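Local atomic coordinates of uncharacterized protein MJ0100 (Methanocaldococcus jannaschii, PDB entry 3KPB), a protein that probably makes homocysteine from aspartate semialdehyde and sulfide, and binds S-adenosylmethionine and methylthioadenosine through the C-terminal CBS domain pair described here. Residues Ala14-Ser19 with Thr63-Met68; Gly42-Ile47 with Arg103-Ile108; Arg70-Ala75 with Gly95-Asp100. One frame throughout, in Å; residues are numbered along the deposited sequence.

Contact 1: residues Ala14-Ser19 with Thr63-Met68; sequences AHSNIS and TIEEIM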
loop_
_atom_site.group_PDB
_atom_site.type_symbol
_atom_site.label_atom_id
_atom_site.label_comp_id
_atom_site.label_asym_id
_atom_site.label_seq_id
_atom_site.Cartn_x
_atom_site.Cartn_y
_atom_site.Cartn_z
ATOM N N ALA A 14 9.874 -9.068 12.602
ATOM C CA ALA A 14 9.957 -10.452 12.140
ATOM C C ALA A 14 11.385 -10.773 11.740
ATOM O O ALA A 14 12.179 -9.869 11.470
ATOM C CB ALA A 14 9.018 -10.680 10.967
ATOM N N HIS A 15 11.708 -12.062 11.702
ATOM C CA HIS A 15 13.001 -12.507 11.197
ATOM C C HIS A 15 12.977 -12.671 9.673
ATOM O O HIS A 15 11.904 -12.787 9.077
ATOM C CB HIS A 15 13.421 -13.793 11.900
ATOM C CG HIS A 15 13.693 -13.612 13.360
ATOM N ND1 HIS A 15 14.602 -12.689 13.834
ATOM C CD2 HIS A 15 13.190 -14.238 14.450
ATOM C CE1 HIS A 15 14.638 -12.747 15.153
ATOM N NE2 HIS A 15 13.793 -13.680 15.552
ATOM N N SER A 16 14.154 -12.669 9.046
ATOM C CA SER A 16 14.237 -12.672 7.584
ATOM C C SER A 16 14.041 -14.045 6.938
ATOM O O SER A 16 13.769 -14.133 5.738
ATOM C CB SER A 16 15.557 -12.047 7.112
ATOM O OG SER A 16 16.644 -12.946 7.250
ATOM N N ASN A 17 14.179 -15.103 7.733
ATOM C CA ASN A 17 14.092 -16.474 7.225
ATOM C C ASN A 17 12.665 -16.954 6.948
ATOM O O ASN A 17 12.473 -18.047 6.408
ATOM C CB ASN A 17 14.813 -17.463 8.165
ATOM C CG ASN A 17 14.299 -17.398 9.604
ATOM O OD1 ASN A 17 13.553 -18.271 10.054
ATOM N ND2 ASN A 17 14.696 -16.357 10.328
ATOM N N ILE A 18 11.672 -16.144 7.300
ATOM C CA ILE A 18 10.277 -16.581 7.188
ATOM C C ILE A 18 9.732 -16.516 5.752
ATOM O O ILE A 18 10.240 -15.770 4.912
ATOM C CB ILE A 18 9.342 -15.832 8.187
ATOM C CG1 ILE A 18 9.239 -14.340 7.854
ATOM C CG2 ILE A 18 9.801 -16.057 9.638
ATOM C CD1 ILE A 18 8.090 -13.632 8.561
ATOM N N SER A 19 8.700 -17.307 5.482
ATOM C CA SER A 19 8.047 -17.314 4.176
ATOM C C SER A 19 7.286 -16.020 3.907
ATOM O O SER A 19 6.934 -15.272 4.834
ATOM C CB SER A 19 7.052 -18.471 4.092
ATOM O OG SER A 19 5.942 -18.212 4.937
ATOM N N THR A 63 11.389 -16.426 0.522
ATOM C CA THR A 63 11.606 -15.899 1.878
ATOM C C THR A 63 11.703 -14.380 1.880
ATOM O O THR A 63 12.053 -13.760 0.869
ATOM C CB THR A 63 12.883 -16.470 2.552
ATOM O OG1 THR A 63 14.042 -15.999 1.850
ATOM C CG2 THR A 63 12.878 -17.997 2.550
ATOM N N ILE A 64 11.414 -13.801 3.040
ATOM C CA ILE A 64 11.458 -12.361 3.247
ATOM C C ILE A 64 12.838 -11.801 2.949
ATOM O O ILE A 64 12.966 -10.716 2.379
ATOM C CB ILE A 64 10.992 -12.014 4.680
ATOM C CG1 ILE A 64 9.462 -12.121 4.749
ATOM C CG2 ILE A 64 11.444 -10.618 5.113
ATOM C CD1 ILE A 64 8.716 -11.353 3.632
ATOM N N GLU A 65 13.880 -12.539 3.283
ATOM C CA GLU A 65 15.170 -11.943 3.091
ATOM C C GLU A 65 15.534 -11.714 1.620
ATOM O O GLU A 65 16.356 -10.854 1.317
ATOM C CB GLU A 65 16.224 -12.683 3.877
ATOM C CG GLU A 65 16.889 -13.810 3.192
ATOM C CD GLU A 65 18.328 -13.827 3.603
ATOM O OE1 GLU A 65 18.775 -14.839 4.174
ATOM O OE2 GLU A 65 19.016 -12.804 3.382
ATOM N N GLU A 66 14.870 -12.430 0.718
ATOM C CA GLU A 66 15.085 -12.245 -0.718
ATOM C C GLU A 66 14.387 -11.021 -1.299
ATOM O O GLU A 66 14.675 -10.628 -2.433
ATOM C CB GLU A 66 14.628 -13.476 -1.487
ATOM C CG GLU A 66 15.304 -14.745 -1.057
ATOM C CD GLU A 66 14.688 -15.958 -1.704
ATOM O OE1 GLU A 66 15.014 -16.238 -2.876
ATOM O OE2 GLU A 66 13.881 -16.638 -1.037
ATOM N N ILE A 67 13.475 -10.422 -0.539
ATOM C CA ILE A 67 12.668 -9.321 -1.062
ATOM C C ILE A 67 12.697 -8.061 -0.199
ATOM O O ILE A 67 12.348 -6.982 -0.681
ATOM C CB ILE A 67 11.193 -9.768 -1.319
ATOM C CG1 ILE A 67 10.508 -8.876 -2.368
ATOM C CG2 ILE A 67 10.390 -9.834 -0.014
ATOM C CD1 ILE A 67 10.973 -9.123 -3.797
ATOM N N MET A 68 13.105 -8.184 1.061
ATOM C CA MET A 68 13.023 -7.036 1.963
ATOM C C MET A 68 13.843 -5.859 1.450
ATOM O O MET A 68 14.867 -6.042 0.787
ATOM C CB MET A 68 13.444 -7.410 3.389
ATOM C CG MET A 68 14.883 -7.866 3.498
ATOM S SD MET A 68 15.275 -8.473 5.136
ATOM C CE MET A 68 17.049 -8.679 4.965
HETATM O O HOH W 1 17.592 -15.497 6.817
#

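Contact 2: residues Gly42-Ile47 with Arg103-Ile108; sequences GKLVGI and RRVVGI. With SAM (S-adenosylmethionine), chain E.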
loop_
_atom_site.group_PDB
_atom_site.type_symbol
_atom_site.label_atom_id
_atom_site.label_comp_id
_atom_site.label_asym_id
_atom_site.label_seq_id
_atom_site.Cartn_x
_atom_site.Cartn_y
_atom_site.Cartn_z
ATOM N N GLY A 42 18.149 -9.328 17.061
ATOM C CA GLY A 42 17.204 -8.221 17.285
ATOM C C GLY A 42 17.593 -6.925 16.591
ATOM O O GLY A 42 16.987 -5.874 16.819
ATOM N N LYS A 43 18.599 -7.003 15.726
ATOM C CA LYS A 43 19.101 -5.822 15.028
ATOM C C LYS A 43 18.476 -5.662 13.655
ATOM O O LYS A 43 18.351 -6.634 12.904
ATOM C CB LYS A 43 20.625 -5.874 14.885
ATOM C CG LYS A 43 21.401 -6.141 16.179
ATOM C CD LYS A 43 20.922 -5.264 17.334
ATOM C CE LYS A 43 21.921 -5.289 18.485
ATOM N NZ LYS A 43 21.942 -6.597 19.214
ATOM N N LEU A 44 18.130 -4.422 13.312
ATOM C CA LEU A 44 17.453 -4.123 12.050
ATOM C C LEU A 44 18.276 -4.504 10.818
ATOM O O LEU A 44 19.446 -4.131 10.702
ATOM C CB LEU A 44 17.074 -2.640 11.984
ATOM C CG LEU A 44 16.301 -2.179 10.743
ATOM C CD1 LEU A 44 14.862 -2.692 10.750
ATOM C CD2 LEU A 44 16.328 -0.669 10.661
ATOM N N VAL A 45 17.651 -5.242 9.902
ATOM C CA VAL A 45 18.277 -5.617 8.628
ATOM C C VAL A 45 17.423 -5.281 7.398
ATOM O O VAL A 45 17.906 -5.356 6.265
ATOM C CB VAL A 45 18.668 -7.118 8.581
ATOM C CG1 VAL A 45 19.684 -7.450 9.671
ATOM C CG2 VAL A 45 17.434 -8.009 8.714
ATOM N N GLY A 46 16.160 -4.919 7.602
ATOM C CA GLY A 46 15.308 -4.617 6.458
ATOM C C GLY A 46 13.917 -4.180 6.836
ATOM O O GLY A 46 13.604 -4.064 8.016
ATOM N N ILE A 47 13.091 -3.912 5.827
ATOM C CA ILE A 47 11.679 -3.601 6.048
ATOM C C ILE A 47 10.788 -4.236 4.966
ATOM O O ILE A 47 11.208 -4.398 3.817
ATOM C CB ILE A 47 11.439 -2.064 6.187
ATOM C CG1 ILE A 47 10.032 -1.779 6.741
ATOM C CG2 ILE A 47 11.701 -1.336 4.851
ATOM C CD1 ILE A 47 9.795 -0.324 7.149
ATOM N N ARG A 103 21.200 -0.338 16.989
ATOM C CA ARG A 103 20.378 -0.811 15.861
ATOM C C ARG A 103 19.218 -1.739 16.253
ATOM O O ARG A 103 18.664 -2.450 15.406
ATOM C CB ARG A 103 21.252 -1.434 14.757
ATOM C CG ARG A 103 21.677 -0.452 13.687
ATOM C CD ARG A 103 20.859 -0.650 12.429
ATOM N NE ARG A 103 20.600 0.611 11.742
ATOM C CZ ARG A 103 20.034 0.719 10.543
ATOM N NH1 ARG A 103 19.671 -0.366 9.869
ATOM N NH2 ARG A 103 19.839 1.919 10.012
ATOM N N ARG A 104 18.846 -1.724 17.530
ATOM C CA ARG A 104 17.632 -2.412 17.977
ATOM C C ARG A 104 16.398 -1.617 17.560
ATOM O O ARG A 104 16.422 -0.387 17.544
ATOM C CB ARG A 104 17.619 -2.587 19.495
ATOM C CG ARG A 104 18.724 -3.459 20.023
ATOM C CD ARG A 104 18.510 -3.797 21.483
ATOM N NE ARG A 104 19.636 -4.586 21.964
ATOM C CZ ARG A 104 19.709 -5.912 21.905
ATOM N NH1 ARG A 104 18.706 -6.627 21.402
ATOM N NH2 ARG A 104 20.800 -6.526 22.360
ATOM N N VAL A 105 15.314 -2.317 17.243
ATOM C CA VAL A 105 14.083 -1.640 16.844
ATOM C C VAL A 105 13.245 -1.342 18.086
ATOM O O VAL A 105 12.792 -2.262 18.768
ATOM C CB VAL A 105 13.276 -2.476 15.807
ATOM C CG1 VAL A 105 11.957 -1.791 15.464
ATOM C CG2 VAL A 105 14.101 -2.706 14.536
ATOM N N VAL A 106 13.038 -0.061 18.384
ATOM C CA VAL A 106 12.313 0.302 19.604
ATOM C C VAL A 106 10.837 0.608 19.336
ATOM O O VAL A 106 10.019 0.632 20.261
ATOM C CB VAL A 106 13.002 1.456 20.390
ATOM C CG1 VAL A 106 14.362 1.003 20.927
ATOM C CG2 VAL A 106 13.145 2.698 19.525
ATOM N N GLY A 107 10.508 0.848 18.068
ATOM C CA GLY A 107 9.130 1.091 17.661
ATOM C C GLY A 107 9.034 1.455 16.197
ATOM O O GLY A 107 9.989 1.272 15.435
ATOM N N ILE A 108 7.872 1.966 15.805
ATOM C CA ILE A 108 7.664 2.470 14.455
ATOM C C ILE A 108 6.743 3.684 14.495
ATOM O O ILE A 108 5.815 3.751 15.308
ATOM C CB ILE A 108 7.129 1.374 13.491
ATOM C CG1 ILE A 108 7.051 1.910 12.057
ATOM C CG2 ILE A 108 5.770 0.841 13.960
ATOM C CD1 ILE A 108 7.252 0.859 10.996
HETATM N N SAM E . 4.571 3.979 1.409
HETATM C CA SAM E . 4.813 3.145 0.221
HETATM C C SAM E . 4.953 1.679 0.639
HETATM O O SAM E . 4.238 1.194 1.520
HETATM O OXT SAM E . 5.779 0.937 0.100
HETATM C CB SAM E . 6.098 3.605 -0.472
HETATM C CG SAM E . 5.997 3.436 -1.989
HETATM S SD SAM E . 7.346 2.416 -2.684
HETATM C CE SAM E . 6.661 2.047 -4.284
HETATM C "C5'" SAM E . 7.297 0.753 -1.924
HETATM C "C4'" SAM E . 8.600 0.392 -1.215
HETATM O "O4'" SAM E . 8.865 1.327 -0.159
HETATM C "C3'" SAM E . 8.411 -0.948 -0.510
HETATM O "O3'" SAM E . 9.083 -1.949 -1.270
HETATM C "C2'" SAM E . 9.100 -0.769 0.841
HETATM O "O2'" SAM E . 10.110 -1.773 0.991
HETATM C "C1'" SAM E . 9.740 0.619 0.730
HETATM N N9 SAM E . 9.718 1.261 2.061
HETATM C C8 SAM E . 8.632 1.521 2.794
HETATM N N7 SAM E . 9.002 2.101 3.938
HETATM C C5 SAM E . 10.329 2.211 3.931
HETATM C C6 SAM E . 11.260 2.718 4.828
HETATM N N6 SAM E . 10.880 3.245 5.988
HETATM N N1 SAM E . 12.561 2.673 4.506
HETATM C C2 SAM E . 12.960 2.154 3.356
HETATM N N3 SAM E . 12.098 1.661 2.479
HETATM C C4 SAM E . 10.783 1.675 2.741
HETATM O O HOH W 2 14.756 -5.045 17.837
#

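Contact 3: residues Arg70-Ala75 with Gly95-Asp100; sequences RNVITA and GVPVVD. With SAM (S-adenosylmethionine), chain E.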
loop_
_atom_site.group_PDB
_atom_site.type_symbol
_atom_site.label_atom_id
_atom_site.label_comp_id
_atom_site.label_asym_id
_atom_site.label_seq_id
_atom_site.Cartn_x
_atom_site.Cartn_y
_atom_site.Cartn_z
ATOM N N ARG A 70 16.494 -3.272 1.931
ATOM C CA ARG A 70 17.654 -3.309 2.817
ATOM C C ARG A 70 18.191 -1.937 3.222
ATOM O O ARG A 70 18.824 -1.815 4.276
ATOM C CB ARG A 70 18.756 -4.178 2.212
ATOM C CG ARG A 70 18.431 -5.664 2.255
ATOM C CD ARG A 70 19.476 -6.475 1.516
ATOM N NE ARG A 70 19.070 -7.867 1.335
ATOM C CZ ARG A 70 19.553 -8.891 2.036
ATOM N NH1 ARG A 70 20.472 -8.689 2.973
ATOM N NH2 ARG A 70 19.124 -10.125 1.797
ATOM N N ASN A 71 17.936 -0.916 2.404
ATOM C CA ASN A 71 18.271 0.459 2.773
ATOM C C ASN A 71 17.081 1.083 3.483
ATOM O O ASN A 71 16.215 1.706 2.857
ATOM C CB ASN A 71 18.688 1.282 1.547
ATOM C CG ASN A 71 18.986 2.744 1.880
ATOM O OD1 ASN A 71 19.110 3.128 3.046
ATOM N ND2 ASN A 71 19.101 3.565 0.843
ATOM N N VAL A 72 17.032 0.891 4.795
ATOM C CA VAL A 72 15.886 1.327 5.572
ATOM C C VAL A 72 16.057 2.763 6.030
ATOM O O VAL A 72 17.082 3.129 6.615
ATOM C CB VAL A 72 15.635 0.425 6.806
ATOM C CG1 VAL A 72 14.267 0.720 7.414
ATOM C CG2 VAL A 72 15.737 -1.047 6.428
ATOM N N ILE A 73 15.039 3.569 5.748
ATOM C CA ILE A 73 14.945 4.923 6.281
ATOM C C ILE A 73 14.366 4.833 7.687
ATOM O O ILE A 73 13.248 4.344 7.878
ATOM C CB ILE A 73 14.062 5.819 5.395
ATOM C CG1 ILE A 73 14.609 5.838 3.966
ATOM C CG2 ILE A 73 13.972 7.236 5.979
ATOM C CD1 ILE A 73 13.556 6.069 2.909
ATOM N N THR A 74 15.140 5.306 8.662
ATOM C CA THR A 74 14.826 5.118 10.069
ATOM C C THR A 74 14.791 6.447 10.795
ATOM O O THR A 74 15.223 7.479 10.264
ATOM C CB THR A 74 15.879 4.223 10.777
ATOM O OG1 THR A 74 17.175 4.829 10.670
ATOM C CG2 THR A 74 15.930 2.835 10.156
ATOM N N ALA A 75 14.244 6.407 12.005
ATOM C CA ALA A 75 14.300 7.523 12.927
ATOM C C ALA A 75 15.000 7.084 14.196
ATOM O O ALA A 75 14.994 5.904 14.555
ATOM C CB ALA A 75 12.908 8.032 13.237
ATOM N N GLY A 95 5.928 5.056 6.841
ATOM C CA GLY A 95 6.324 4.446 8.112
ATOM C C GLY A 95 7.832 4.345 8.225
ATOM O O GLY A 95 8.502 3.976 7.261
ATOM N N VAL A 96 8.373 4.692 9.388
ATOM C CA VAL A 96 9.808 4.542 9.628
ATOM C C VAL A 96 10.031 3.790 10.934
ATOM O O VAL A 96 9.433 4.131 11.958
ATOM C CB VAL A 96 10.577 5.902 9.641
ATOM C CG1 VAL A 96 10.438 6.623 8.309
ATOM C CG2 VAL A 96 10.110 6.799 10.779
ATOM N N PRO A 97 10.873 2.744 10.900
ATOM C CA PRO A 97 11.281 2.092 12.137
ATOM C C PRO A 97 12.085 3.064 12.991
ATOM O O PRO A 97 12.835 3.892 12.462
ATOM C CB PRO A 97 12.175 0.940 11.657
ATOM C CG PRO A 97 11.824 0.749 10.214
ATOM C CD PRO A 97 11.487 2.114 9.717
ATOM N N VAL A 98 11.909 2.961 14.303
ATOM C CA VAL A 98 12.655 3.757 15.262
ATOM C C VAL A 98 13.732 2.838 15.842
ATOM O O VAL A 98 13.425 1.737 16.319
ATOM C CB VAL A 98 11.728 4.320 16.363
ATOM C CG1 VAL A 98 12.511 5.207 17.313
ATOM C CG2 VAL A 98 10.573 5.103 15.738
ATOM N N VAL A 99 14.988 3.282 15.755
ATOM C CA VAL A 99 16.138 2.488 16.193
ATOM C C VAL A 99 16.917 3.209 17.288
ATOM O O VAL A 99 16.830 4.436 17.423
ATOM C CB VAL A 99 17.103 2.111 15.012
ATOM C CG1 VAL A 99 16.392 1.232 13.989
ATOM C CG2 VAL A 99 17.697 3.353 14.341
ATOM N N ASP A 100 17.660 2.440 18.079
ATOM C CA ASP A 100 18.600 3.024 19.029
ATOM C C ASP A 100 20.033 2.968 18.472
ATOM O O ASP A 100 20.249 2.569 17.317
ATOM C CB ASP A 100 18.474 2.382 20.430
ATOM C CG ASP A 100 18.858 0.900 20.461
ATOM O OD1 ASP A 100 19.551 0.420 19.537
ATOM O OD2 ASP A 100 18.479 0.214 21.442
HETATM N N SAM E . 4.571 3.979 1.409
HETATM C CA SAM E . 4.813 3.145 0.221
HETATM C C SAM E . 4.953 1.679 0.639
HETATM O O SAM E . 4.238 1.194 1.520
HETATM O OXT SAM E . 5.779 0.937 0.100
HETATM C CB SAM E . 6.098 3.605 -0.472
HETATM C CG SAM E . 5.997 3.436 -1.989
HETATM S SD SAM E . 7.346 2.416 -2.684
HETATM C CE SAM E . 6.661 2.047 -4.284
HETATM C "C5'" SAM E . 7.297 0.753 -1.924
HETATM C "C4'" SAM E . 8.600 0.392 -1.215
HETATM O "O4'" SAM E . 8.865 1.327 -0.159
HETATM C "C3'" SAM E . 8.411 -0.948 -0.510
HETATM O "O3'" SAM E . 9.083 -1.949 -1.270
HETATM C "C2'" SAM E . 9.100 -0.769 0.841
HETATM O "O2'" SAM E . 10.110 -1.773 0.991
HETATM C "C1'" SAM E . 9.740 0.619 0.730
HETATM N N9 SAM E . 9.718 1.261 2.061
HETATM C C8 SAM E . 8.632 1.521 2.794
HETATM N N7 SAM E . 9.002 2.101 3.938
HETATM C C5 SAM E . 10.329 2.211 3.931
HETATM C C6 SAM E . 11.260 2.718 4.828
HETATM N N6 SAM E . 10.880 3.245 5.988
HETATM N N1 SAM E . 12.561 2.673 4.506
HETATM C C2 SAM E . 12.960 2.154 3.356
HETATM N N3 SAM E . 12.098 1.661 2.479
HETATM C C4 SAM E . 10.783 1.675 2.741
#

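Contact 1: residues Ala14-Ser19 with Thr63-Met68
Ser-16 and Glu-65 press their CB atoms together at 3.4 Å. Ser-16 OG, set between the backbone N and the carbonyl carbon (chi1 78°), lies 3.4 Å from Glu-65 CB, and a water joins this hydroxyl to Glu-65 OE1. The Glu-65 chain bends at chi2, and its OE2 forms a salt bridge with Arg-70. Next to this polar pair, Ile-18 and Ile-64 lie side by side pointing the same way, CG1 to CG1 at 3.8 Å. Ile-64 also packs on Ile-20 and Ala-23 of helix 20-30, whose N-cap is Ser-19, its OG bonded to Glu-22 N. The contact joins the turn before helix 20-30 to the loop between helix 50-58 and strand 75-76, within the CBS domain pair. A bond from Ile-64 N to Ile-18 O, 3.0 Å and nearly straight (162°), holds the pairing beside the single Ser-19/Thr-63 bridge (CA to CA 4.5 Å); Glu-65 N to Ser-16 O adds a weak, bent one (129°). Thr-63 bonds through both N and OG1 to Glu-66 OE2, the hydroxyl at 3.0 Å using the anti lone pair, while Thr-63 CG2 rests 3.9 Å from Asn-17 O. An alanine here removes OG1 and CG2, which would probably leave Glu-66 OE2 held on this side by the Thr-63 N-H and open a gap beside Asn-17 O. Met-68 SD reaches Ser-16 CB at 4.1 Å.

Contact 2: residues Gly42-Ile47 with Arg103-Ile108
Leu-44 and Arg-103 supply the direct hydrogen bond between Gly-42-Ile-47 and Arg-103-Ile-108: Leu-44 N donates to Arg-103 O at 2.9 Å, with 169° at the hydrogen. The same carbonyl oxygen receives a CA-H...O contact from Lys-43. A second polar link is indirect, a water that donates to Gly-42 O at 2.6 Å and accepts from Val-105 N at 2.8 Å. Gly-42 has a positive phi of 85°, at which a CB would be jammed against the preceding carbonyl oxygen; a CB there would also come close to Arg-104 NH1.

The charged groups meet without bonding. Lys-43 NZ sits above one face of the Arg-104 guanidinium, offset toward its rim, and lies 3.3 Å from NH2. Both are donors of like charge, so the proximity is probably unfavourable electrostatically; Lys-43 NZ is held by a hydrogen bond to His-41 O. The aliphatic parts of the two chains also pack, with Lys-43 CD 3.9 Å from Arg-104 CG.

Apolar contact centres on Leu-44. Its CG stands anti to the backbone N (chi1 -177°), and the two methyls divide their partners: CD1 touches Val-105 CG2 at 3.9 Å, and CD2 lies over a face of the Arg-103 guanidinium, 3.4 Å from NH1. Farther along, Ile-47 CG2 reaches the adenine of S-adenosylmethionine, 3.8 Å from C4.

The segments carry strands 44-48 and 105-110, each an outermost strand, within this chain, of its three-stranded sheet. Each has a classic beta bulge, Val-45 and Gly-46 opposite Ile-37, Val-106 and Gly-107 opposite Val-98. Between these sheets, Leu-44 leans on Pro-36 of strand 35-38 and Val-99 of strand 95-99, while Val-105 packs against Val-38.

Contact 3: residues Arg70-Ala75 with Gly95-Asp100
Ala-75 is held by strand 95-99 through both its own N-H and its own C=O: Ala-75 N donates to Pro-97 O at 2.9 Å (168°), and Val-99 N donates to Ala-75 O at 2.9 Å (166°). This is a parallel bridge centred on Ala-75 and Val-98, reinforced by a CA-H...O contact from Val-98 CA to Ala-75 O. Upstream, both segments turn their backbones to the adenine of S-adenosylmethionine. Ile-73 N donates to N1 of the ligand at 2.9 Å, while ligand N6 gives hydrogens to Ile-73 O at 3.2 Å and Gly-95 O at 2.8 Å. Three bonds, with N1 accepting and N6 donating, would hold the adenine edge in one orientation. The arrangement belongs to the CBS fold, in which strand 75-76, helix 81-91 and strand 95-99 form a beta-alpha-beta unit whose parallel strands adjoin in one sheet; the adenosyl group lies beside it. Val-72 CG1, anti to its backbone N (chi1 -168°), meets Pro-97 CG at 3.7 Å, the two side chains crossing obliquely. Ala-75 CB touches Val-96 CG2 at 3.9 Å, and both pack on Val-84 of helix 81-91. Thr-74 and Val-99 cross at about a right angle, OG1 of the threonine lying 4.0 Å from CG2 of the valine, and Leu-44 of strand 44-48 lies against both.

In the fold
Contact 3 is buried, contact 1 partly buried and contact 2 at the surface. Contact 2 bridges the two sheets, sharing one with contact 1 and the other, through neighbouring strands 95-99 and 105-110, with contact 3. Contact 3 is nested inside the loop closed by contact 2; their centres lie about 7 Å apart, and both touch S-adenosylmethionine. Contact 1 lies near the chain's edge, about 17 Å from contact 3 between centres. Met-68 packs on Val-45, Gly-46 and Ile-47, tying contacts 1 and 2. Contact 3 has no bridging water or charged pair among its cross-segment interactions, whereas contacts 1 and 2 each add a bridging water and charged side chains to their backbone bonds.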